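Side-chain contacts in transcriptional regulator I2 (Pseudomonas fluorescens A506, PDB 4MO7), which acts as a Crohn's disease-associated superantigen and, as a member of the TetR family, probably regulates transcription by binding DNA: residues D54-V59 and G64-H69; L41-G46 and S121-A126; T101-V106 and E203-V208. All blocks are in the same frame, centred on the assembly; numbering follows the deposited sequence.

Contact 1: residues D54-V59 and G64-H69; sequences DLASAV and GSIFHH
Ile66 meets residues 54-59 chiefly through its CD1 methyl, which ends against the CB methyl of Ala56 at 3.7 Å. The same CD1 lies 3.8 Å from the backbone N of Ala56 and 4.1 Å from CB of Leu55, so it rests on the helix surface where these two neighbouring residues meet. Its reach follows from the chain shape: CG1 stands anti to the carbonyl carbon (chi1 -78°), and a nearly extended second torsion of 151° carries CD1 outward. The other branch, CG2, sits over the centre of the Phe67 ring, 4.0 Å above its plane, so one side chain serves two neighbours.

Leu55 presents only its CB to Ile66. Its CG, anti to the backbone N, leads the branched end to Leu34 and Ala38 of helix 30-45. Ile76 of helix 73-97 touches both Leu55 and Ile66, and Val52 also packs on Ile66, which closes a small apolar core. Behind Ile66, the N-H groups of His68 and His69 bond to the carbonyls of Ser65 and Ile66, three residues back, and Ser65 OG is held by the carbonyl of Gln62 in the turn.

As in TetR relatives, the two segments and that turn probably form the helix-turn-helix, 64-69 probably falling in the element that meets DNA there. The contact is wholly apolar and small, with 129 Å² buried, which implies that direct contact between the two segments rests on methyl packing, without directional bonds.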
loop_
_atom_site.group_PDB
_atom_site.type_symbol
_atom_site.label_atom_id
_atom_site.label_comp_id
_atom_site.label_asym_id
_atom_site.label_seq_id
_atom_site.Cartn_x
_atom_site.Cartn_y
_atom_site.Cartn_z
ATOM N N ASP A 54 -16.595 10.272 29.001
ATOM C CA ASP A 54 -16.861 8.966 28.386
ATOM C C ASP A 54 -16.010 7.821 28.963
ATOM O O ASP A 54 -16.551 6.771 29.310
ATOM C CB ASP A 54 -16.678 9.059 26.864
ATOM C CG ASP A 54 -17.718 9.930 26.206
ATOM O OD1 ASP A 54 -18.787 10.125 26.822
ATOM O OD2 ASP A 54 -17.484 10.393 25.063
ATOM N N LEU A 55 -14.695 8.001 29.076
ATOM C CA LEU A 55 -13.854 6.916 29.571
ATOM C C LEU A 55 -14.140 6.622 31.037
ATOM O O LEU A 55 -14.107 5.474 31.462
ATOM C CB LEU A 55 -12.362 7.216 29.359
ATOM C CG LEU A 55 -11.368 6.079 29.582
ATOM C CD1 LEU A 55 -11.863 4.793 28.947
ATOM C CD2 LEU A 55 -10.030 6.471 29.002
ATOM N N ALA A 56 -14.446 7.661 31.808
ATOM C CA ALA A 56 -14.619 7.492 33.231
ATOM C C ALA A 56 -15.937 6.772 33.458
ATOM O O ALA A 56 -16.016 5.867 34.293
ATOM C CB ALA A 56 -14.594 8.850 33.932
ATOM N N SER A 57 -16.968 7.141 32.709
ATOM C CA SER A 57 -18.268 6.487 32.864
ATOM C C SER A 57 -18.195 4.995 32.462
ATOM O O SER A 57 -18.695 4.122 33.170
ATOM C CB SER A 57 -19.317 7.202 32.049
ATOM O OG SER A 57 -20.386 6.325 31.734
ATOM N N ALA A 58 -17.579 4.708 31.318
ATOM C CA ALA A 58 -17.302 3.324 30.903
ATOM C C ALA A 58 -16.517 2.425 31.897
ATOM O O ALA A 58 -16.747 1.195 31.924
ATOM C CB ALA A 58 -16.616 3.330 29.559
ATOM N N VAL A 59 -15.599 2.999 32.689
ATOM C CA VAL A 59 -14.821 2.217 33.629
ATOM C C VAL A 59 -15.428 2.305 35.043
ATOM O O VAL A 59 -14.956 1.640 35.961
ATOM C CB VAL A 59 -13.319 2.643 33.635
ATOM C CG1 VAL A 59 -12.495 1.710 34.444
ATOM C CG2 VAL A 59 -12.812 2.657 32.193
ATOM N N GLY A 64 -11.738 12.707 36.868
ATOM C CA GLY A 64 -10.471 13.186 37.418
ATOM C C GLY A 64 -9.537 12.072 37.872
ATOM O O GLY A 64 -8.328 12.260 38.025
ATOM N N SER A 65 -10.088 10.896 38.086
ATOM C CA SER A 65 -9.274 9.753 38.530
ATOM C C SER A 65 -8.557 9.088 37.346
ATOM O O SER A 65 -7.642 8.251 37.505
ATOM C CB SER A 65 -10.178 8.732 39.199
ATOM O OG SER A 65 -11.130 8.302 38.255
ATOM N N ILE A 66 -8.968 9.440 36.134
ATOM C CA ILE A 66 -8.319 8.788 34.985
ATOM C C ILE A 66 -6.848 9.128 35.079
ATOM O O ILE A 66 -5.951 8.281 34.908
ATOM C CB ILE A 66 -8.920 9.274 33.667
ATOM C CG1 ILE A 66 -10.256 8.572 33.425
ATOM C CG2 ILE A 66 -7.949 8.983 32.527
ATOM C CD1 ILE A 66 -11.199 9.431 32.615
ATOM N N PHE A 67 -6.604 10.373 35.484
ATOM C CA PHE A 67 -5.278 10.943 35.382
ATOM C C PHE A 67 -4.439 10.686 36.585
ATOM O O PHE A 67 -3.492 11.410 36.858
ATOM C CB PHE A 67 -5.410 12.414 35.088
ATOM C CG PHE A 67 -6.141 12.655 33.813
ATOM C CD1 PHE A 67 -5.536 12.353 32.606
ATOM C CD2 PHE A 67 -7.454 13.044 33.824
ATOM C CE1 PHE A 67 -6.212 12.520 31.432
ATOM C CE2 PHE A 67 -8.139 13.235 32.648
ATOM C CZ PHE A 67 -7.512 12.966 31.448
ATOM N N HIS A 68 -4.802 9.633 37.299
ATOM C CA HIS A 68 -3.892 9.044 38.265
ATOM C C HIS A 68 -3.004 7.968 37.628
ATOM O O HIS A 68 -1.943 7.628 38.165
ATOM C CB HIS A 68 -4.670 8.459 39.442
ATOM C CG HIS A 68 -3.876 7.483 40.247
ATOM N ND1 HIS A 68 -3.891 6.130 39.990
ATOM C CD2 HIS A 68 -3.007 7.666 41.269
ATOM C CE1 HIS A 68 -3.083 5.517 40.834
ATOM N NE2 HIS A 68 -2.539 6.423 41.625
ATOM N N HIS A 69 -3.421 7.427 36.481
ATOM C CA HIS A 69 -2.688 6.332 35.822
ATOM C C HIS A 69 -1.888 6.691 34.557
ATOM O O HIS A 69 -0.882 6.042 34.217
ATOM C CB HIS A 69 -3.681 5.236 35.441
ATOM C CG HIS A 69 -3.770 4.161 36.462
ATOM N ND1 HIS A 69 -2.780 3.213 36.618
ATOM C CD2 HIS A 69 -4.683 3.922 37.428
ATOM C CE1 HIS A 69 -3.093 2.416 37.618
ATOM N NE2 HIS A 69 -4.244 2.820 38.125
#

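Contact 2: residues L41-G46 and S121-A126; sequences LFRNKG and SGEAMA
A water links the two segments: it accepts from NH1 of Arg43 at 2.9 Å and donates to the carbonyl O of Ala126, also at 2.9 Å. No direct polar bond joins the segments, so this bridge is their polar link. Beside it, the CB methyl of Ala126 lies over one face of the Arg43 guanidinium, 3.4 Å above the plane but displaced toward the rim. That methyl is 3.5 Å from NE of Arg43 and equally close to its CD, so it meets the inner end of the flat group.

The arginine comes to this place by a bend. CG is anti to the backbone N (chi1 170°), then the chain turns at chi2 (56°) and runs across the side chain of Glu123 at about a right angle. There the contact is between aliphatic parts, with CB of Arg43 3.9 Å from CB of Glu123. Arg43 belongs to helix 30-45, the first helix of the probable DNA-binding domain, and Glu123 and Ala126 to helix 122-130 of the C-terminal domain; the contact thus lies on the seam between domains. Phe42 and Arg43 both touch Val127 one step further along, and Tyr130 also meets Arg43.

Despite their opposite charges, Arg43 and Glu123 make no salt bridge, NE of Arg43 lying 7.3 Å from OE2 of Glu123. The glutamate chain, bent at its own chi2 (75°), leads its carboxylate away from Arg43. Glu123 also packs on His40, and its side chain lies about 5 Å from a bound magnesium ion.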
loop_
_atom_site.group_PDB
_atom_site.type_symbol
_atom_site.label_atom_id
_atom_site.label_comp_id
_atom_site.label_asym_id
_atom_site.label_seq_id
_atom_site.Cartn_x
_atom_site.Cartn_y
_atom_site.Cartn_z
ATOM N N LEU A 41 -13.608 2.356 23.134
ATOM C CA LEU A 41 -14.209 3.689 22.984
ATOM C C LEU A 41 -13.507 4.420 21.838
ATOM O O LEU A 41 -14.159 4.940 20.926
ATOM C CB LEU A 41 -14.126 4.489 24.272
ATOM C CG LEU A 41 -15.318 4.347 25.236
ATOM C CD1 LEU A 41 -15.504 2.879 25.571
ATOM C CD2 LEU A 41 -15.021 5.120 26.498
ATOM N N PHE A 42 -12.183 4.369 21.819
ATOM C CA PHE A 42 -11.474 5.055 20.749
ATOM C C PHE A 42 -11.832 4.484 19.391
ATOM O O PHE A 42 -11.977 5.233 18.434
ATOM C CB PHE A 42 -9.954 4.952 20.967
ATOM C CG PHE A 42 -9.442 5.721 22.139
ATOM C CD1 PHE A 42 -10.218 6.705 22.774
ATOM C CD2 PHE A 42 -8.173 5.439 22.643
ATOM C CE1 PHE A 42 -9.727 7.400 23.839
ATOM C CE2 PHE A 42 -7.652 6.147 23.735
ATOM C CZ PHE A 42 -8.443 7.127 24.347
ATOM N N ARG A 43 -11.943 3.159 19.295
ATOM C CA ARG A 43 -12.249 2.488 18.035
ATOM C C ARG A 43 -13.675 2.836 17.642
ATOM O O ARG A 43 -13.938 3.165 16.475
ATOM C CB ARG A 43 -12.143 0.969 18.208
ATOM C CG ARG A 43 -12.693 0.178 16.999
ATOM C CD ARG A 43 -12.000 0.604 15.703
ATOM N NE ARG A 43 -12.527 -0.108 14.525
ATOM C CZ ARG A 43 -12.599 0.408 13.297
ATOM N NH1 ARG A 43 -12.183 1.650 13.059
ATOM N NH2 ARG A 43 -13.086 -0.322 12.303
ATOM N N ASN A 44 -14.606 2.773 18.595
ATOM C CA ASN A 44 -16.011 3.029 18.237
ATOM C C ASN A 44 -16.289 4.467 17.883
ATOM O O ASN A 44 -17.092 4.729 16.978
ATOM C CB ASN A 44 -16.988 2.620 19.377
ATOM C CG ASN A 44 -16.790 1.179 19.858
ATOM O OD1 ASN A 44 -16.367 0.303 19.111
ATOM N ND2 ASN A 44 -17.065 0.943 21.151
ATOM N N LYS A 45 -15.720 5.397 18.637
ATOM C CA LYS A 45 -16.163 6.776 18.510
ATOM C C LYS A 45 -15.108 7.675 17.899
ATOM O O LYS A 45 -15.409 8.797 17.516
ATOM C CB LYS A 45 -16.527 7.337 19.857
ATOM C CG LYS A 45 -17.478 6.417 20.647
ATOM C CD LYS A 45 -17.552 6.919 22.042
ATOM C CE LYS A 45 -18.410 8.188 22.072
ATOM N NZ LYS A 45 -18.167 8.924 23.320
ATOM N N GLY A 46 -13.876 7.186 17.832
ATOM C CA GLY A 46 -12.758 8.045 17.505
ATOM C C GLY A 46 -12.124 8.602 18.760
ATOM O O GLY A 46 -12.783 8.846 19.777
ATOM N N SER A 121 -5.659 -8.960 16.163
ATOM C CA SER A 121 -5.220 -7.884 17.060
ATOM C C SER A 121 -6.326 -6.861 17.431
ATOM O O SER A 121 -6.128 -6.017 18.312
ATOM C CB SER A 121 -3.976 -7.202 16.492
ATOM O OG SER A 121 -3.040 -8.195 16.083
ATOM N N GLY A 122 -7.474 -6.938 16.751
ATOM C CA GLY A 122 -8.691 -6.257 17.170
ATOM C C GLY A 122 -8.773 -4.735 17.196
ATOM O O GLY A 122 -8.222 -4.028 16.328
ATOM N N GLU A 123 -9.505 -4.226 18.195
ATOM C CA GLU A 123 -9.871 -2.802 18.242
ATOM C C GLU A 123 -8.659 -1.930 18.425
ATOM O O GLU A 123 -8.599 -0.843 17.878
ATOM C CB GLU A 123 -10.893 -2.506 19.356
ATOM C CG GLU A 123 -12.192 -3.274 19.208
ATOM C CD GLU A 123 -12.019 -4.735 19.593
ATOM O OE1 GLU A 123 -10.952 -5.058 20.165
ATOM O OE2 GLU A 123 -12.939 -5.548 19.346
ATOM N N ALA A 124 -7.690 -2.404 19.202
ATOM C CA ALA A 124 -6.539 -1.568 19.532
ATOM C C ALA A 124 -5.578 -1.412 18.322
ATOM O O ALA A 124 -4.839 -0.421 18.215
ATOM C CB ALA A 124 -5.847 -2.091 20.738
ATOM N N MET A 125 -5.631 -2.371 17.401
ATOM C CA MET A 125 -4.876 -2.285 16.151
ATOM C C MET A 125 -5.544 -1.338 15.188
ATOM O O MET A 125 -4.885 -0.604 14.433
ATOM C CB MET A 125 -4.834 -3.641 15.480
ATOM C CG MET A 125 -4.276 -3.599 14.066
ATOM S SD MET A 125 -2.737 -4.512 14.051
ATOM C CE MET A 125 -1.619 -3.313 14.781
ATOM N N ALA A 126 -6.870 -1.379 15.170
ATOM C CA ALA A 126 -7.608 -0.462 14.328
ATOM C C ALA A 126 -7.394 0.954 14.827
ATOM O O ALA A 126 -7.436 1.908 14.045
ATOM C CB ALA A 126 -9.113 -0.818 14.331
HETATM O O HOH W 1 -10.076 3.156 14.282
#

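Contact 3: residues T101-V106 and E203-V208; sequences TVRERV and EALLMV
Two helices of the TetR-type C-terminal domain, 102-110 and 197-208, meet here at a steep angle: the short segment axes run 121° apart in direction and approach to 10.7 Å. Leu205 is the wedge between them, each methyl doing a different job. CD2 lies over the centre of the Arg103 guanidinium, 3.8 Å above its plane, while CD1 meets CG1 of Val106 at 3.8 Å and also touches the carbonyl O of Arg103. Further along, CG1 of Val106 reaches CG1 of Val208 at 4.2 Å.

Arg103 is bent at its first three torsions, CG lying between the backbone N and the carbonyl carbon (chi1 73°), and this brings the guanidinium to Leu205. Its NH2 gives a 2.8 Å salt-bridge bond to OE2 of Glu104, which lies only 8° out of the guanidinium plane. A second salt bridge, from NH1 to Asp212, helps fix the rotation of the group beneath Leu205. The helix start is capped by Thr101, whose OG1 accepts from the backbone N of Glu104 at 3.3 Å.

Val157 and Ala161 of helix 137-163 also pack on Val106. On another side of helix 197-208, Ala204 and Met207 touch Phe177 of the second subunit. Such an all-helical core, whose terminal helix also joins in pairing the subunits, is typical of the TetR-family C-terminal domain.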
loop_
_atom_site.group_PDB
_atom_site.type_symbol
_atom_site.label_atom_id
_atom_site.label_comp_id
_atom_site.label_asym_id
_atom_site.label_seq_id
_atom_site.Cartn_x
_atom_site.Cartn_y
_atom_site.Cartn_z
ATOM N N THR A 101 11.995 -24.951 11.313
ATOM C CA THR A 101 12.620 -24.897 9.996
ATOM C C THR A 101 12.519 -23.510 9.425
ATOM O O THR A 101 11.638 -22.745 9.837
ATOM C CB THR A 101 11.935 -25.835 8.998
ATOM O OG1 THR A 101 10.536 -25.519 8.928
ATOM C CG2 THR A 101 12.101 -27.294 9.440
ATOM N N VAL A 102 13.411 -23.174 8.501
ATOM C CA VAL A 102 13.326 -21.851 7.838
ATOM C C VAL A 102 11.942 -21.580 7.231
ATOM O O VAL A 102 11.363 -20.490 7.401
ATOM C CB VAL A 102 14.397 -21.701 6.710
ATOM C CG1 VAL A 102 14.066 -20.511 5.753
ATOM C CG2 VAL A 102 15.812 -21.585 7.314
ATOM N N ARG A 103 11.400 -22.541 6.479
ATOM C CA ARG A 103 10.137 -22.315 5.857
ATOM C C ARG A 103 9.022 -22.061 6.869
ATOM O O ARG A 103 8.178 -21.203 6.634
ATOM C CB ARG A 103 9.765 -23.407 4.833
ATOM C CG ARG A 103 9.363 -24.742 5.426
ATOM C CD ARG A 103 7.831 -24.808 5.486
ATOM N NE ARG A 103 7.216 -24.994 4.182
ATOM C CZ ARG A 103 5.911 -24.916 3.968
ATOM N NH1 ARG A 103 5.430 -25.071 2.748
ATOM N NH2 ARG A 103 5.078 -24.683 4.980
ATOM N N GLU A 104 9.024 -22.778 7.995
ATOM C CA GLU A 104 7.979 -22.556 8.967
ATOM C C GLU A 104 8.167 -21.226 9.722
ATOM O O GLU A 104 7.167 -20.634 10.153
ATOM C CB GLU A 104 7.838 -23.746 9.897
ATOM C CG GLU A 104 7.110 -24.923 9.144
ATOM C CD GLU A 104 5.598 -24.646 8.939
ATOM O OE1 GLU A 104 4.888 -24.450 9.940
ATOM O OE2 GLU A 104 5.094 -24.623 7.788
ATOM N N ARG A 105 9.413 -20.803 9.897
ATOM C CA ARG A 105 9.651 -19.535 10.617
ATOM C C ARG A 105 9.234 -18.365 9.736
ATOM O O ARG A 105 8.571 -17.449 10.199
ATOM C CB ARG A 105 11.117 -19.424 11.032
ATOM C CG ARG A 105 11.457 -20.487 12.106
ATOM C CD ARG A 105 12.946 -20.649 12.405
ATOM N NE ARG A 105 13.560 -19.452 12.941
ATOM C CZ ARG A 105 13.469 -19.061 14.214
ATOM N NH1 ARG A 105 12.770 -19.772 15.110
ATOM N NH2 ARG A 105 14.085 -17.958 14.590
ATOM N N VAL A 106 9.632 -18.360 8.472
ATOM C CA VAL A 106 9.130 -17.312 7.541
ATOM C C VAL A 106 7.588 -17.338 7.462
ATOM O O VAL A 106 6.946 -16.313 7.526
ATOM C CB VAL A 106 9.783 -17.401 6.118
ATOM C CG1 VAL A 106 9.298 -16.290 5.214
ATOM C CG2 VAL A 106 11.327 -17.311 6.242
ATOM N N GLU A 203 0.754 -18.645 -0.223
ATOM C CA GLU A 203 1.083 -18.044 -1.514
ATOM C C GLU A 203 2.161 -17.009 -1.283
ATOM O O GLU A 203 3.090 -16.947 -2.071
ATOM C CB GLU A 203 -0.117 -17.389 -2.179
ATOM C CG GLU A 203 -1.091 -18.328 -2.796
ATOM C CD GLU A 203 -0.539 -19.018 -4.059
ATOM O OE1 GLU A 203 0.266 -18.402 -4.832
ATOM O OE2 GLU A 203 -0.950 -20.189 -4.257
ATOM N N ALA A 204 2.082 -16.234 -0.193
ATOM C CA ALA A 204 3.180 -15.279 0.093
ATOM C C ALA A 204 4.525 -15.943 0.308
ATOM O O ALA A 204 5.546 -15.434 -0.130
ATOM C CB ALA A 204 2.870 -14.323 1.309
ATOM N N LEU A 205 4.507 -17.115 0.931
ATOM C CA LEU A 205 5.723 -17.863 1.167
ATOM C C LEU A 205 6.314 -18.331 -0.150
ATOM O O LEU A 205 7.516 -18.359 -0.284
ATOM C CB LEU A 205 5.402 -19.104 2.029
ATOM C CG LEU A 205 6.621 -19.882 2.489
ATOM C CD1 LEU A 205 7.359 -19.074 3.580
ATOM C CD2 LEU A 205 6.136 -21.206 3.079
ATOM N N LEU A 206 5.449 -18.719 -1.088
ATOM C CA LEU A 206 5.903 -19.207 -2.425
ATOM C C LEU A 206 6.562 -18.087 -3.159
ATOM O O LEU A 206 7.554 -18.269 -3.864
ATOM C CB LEU A 206 4.737 -19.717 -3.250
ATOM C CG LEU A 206 4.132 -21.084 -2.942
ATOM C CD1 LEU A 206 2.872 -21.218 -3.722
ATOM C CD2 LEU A 206 5.064 -22.191 -3.331
ATOM N N MET A 207 6.023 -16.894 -2.996
ATOM C CA MET A 207 6.707 -15.777 -3.629
ATOM C C MET A 207 8.071 -15.467 -3.014
ATOM O O MET A 207 9.051 -15.312 -3.735
ATOM C CB MET A 207 5.857 -14.517 -3.627
ATOM C CG MET A 207 6.616 -13.380 -4.242
ATOM S SD MET A 207 5.573 -11.939 -4.282
ATOM C CE MET A 207 5.629 -11.446 -2.545
ATOM N N VAL A 208 8.156 -15.387 -1.691
ATOM C CA VAL A 208 9.353 -14.873 -1.102
ATOM C C VAL A 208 10.522 -15.884 -0.972
ATOM O O VAL A 208 11.681 -15.496 -1.035
ATOM C CB VAL A 208 9.071 -14.088 0.153
ATOM C CG1 VAL A 208 8.726 -14.987 1.250
ATOM C CG2 VAL A 208 10.276 -13.263 0.521
#

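Overall arrangement
From the N terminus, helix 30-45 supplies the first half of contact 2. The chain then passes through contact 1, which closes a short loop of four residues between 54-59 and 64-69 and nests inside the long loop that contact 2 closes at 121-126. Before that closure, 101-106 opens contact 3, which ends only at 203-208, so contacts 2 and 3 cross. Contacts 1 and 2 touch through CD2 of Leu41 packing on helix 52-59. Contact 3 lies about 45 Å from contact 1, centre to centre. Together they join the parts of the probable helix-turn-helix, tie the N-terminal helices to the C-terminal domain, and join that domain's early helix to its last.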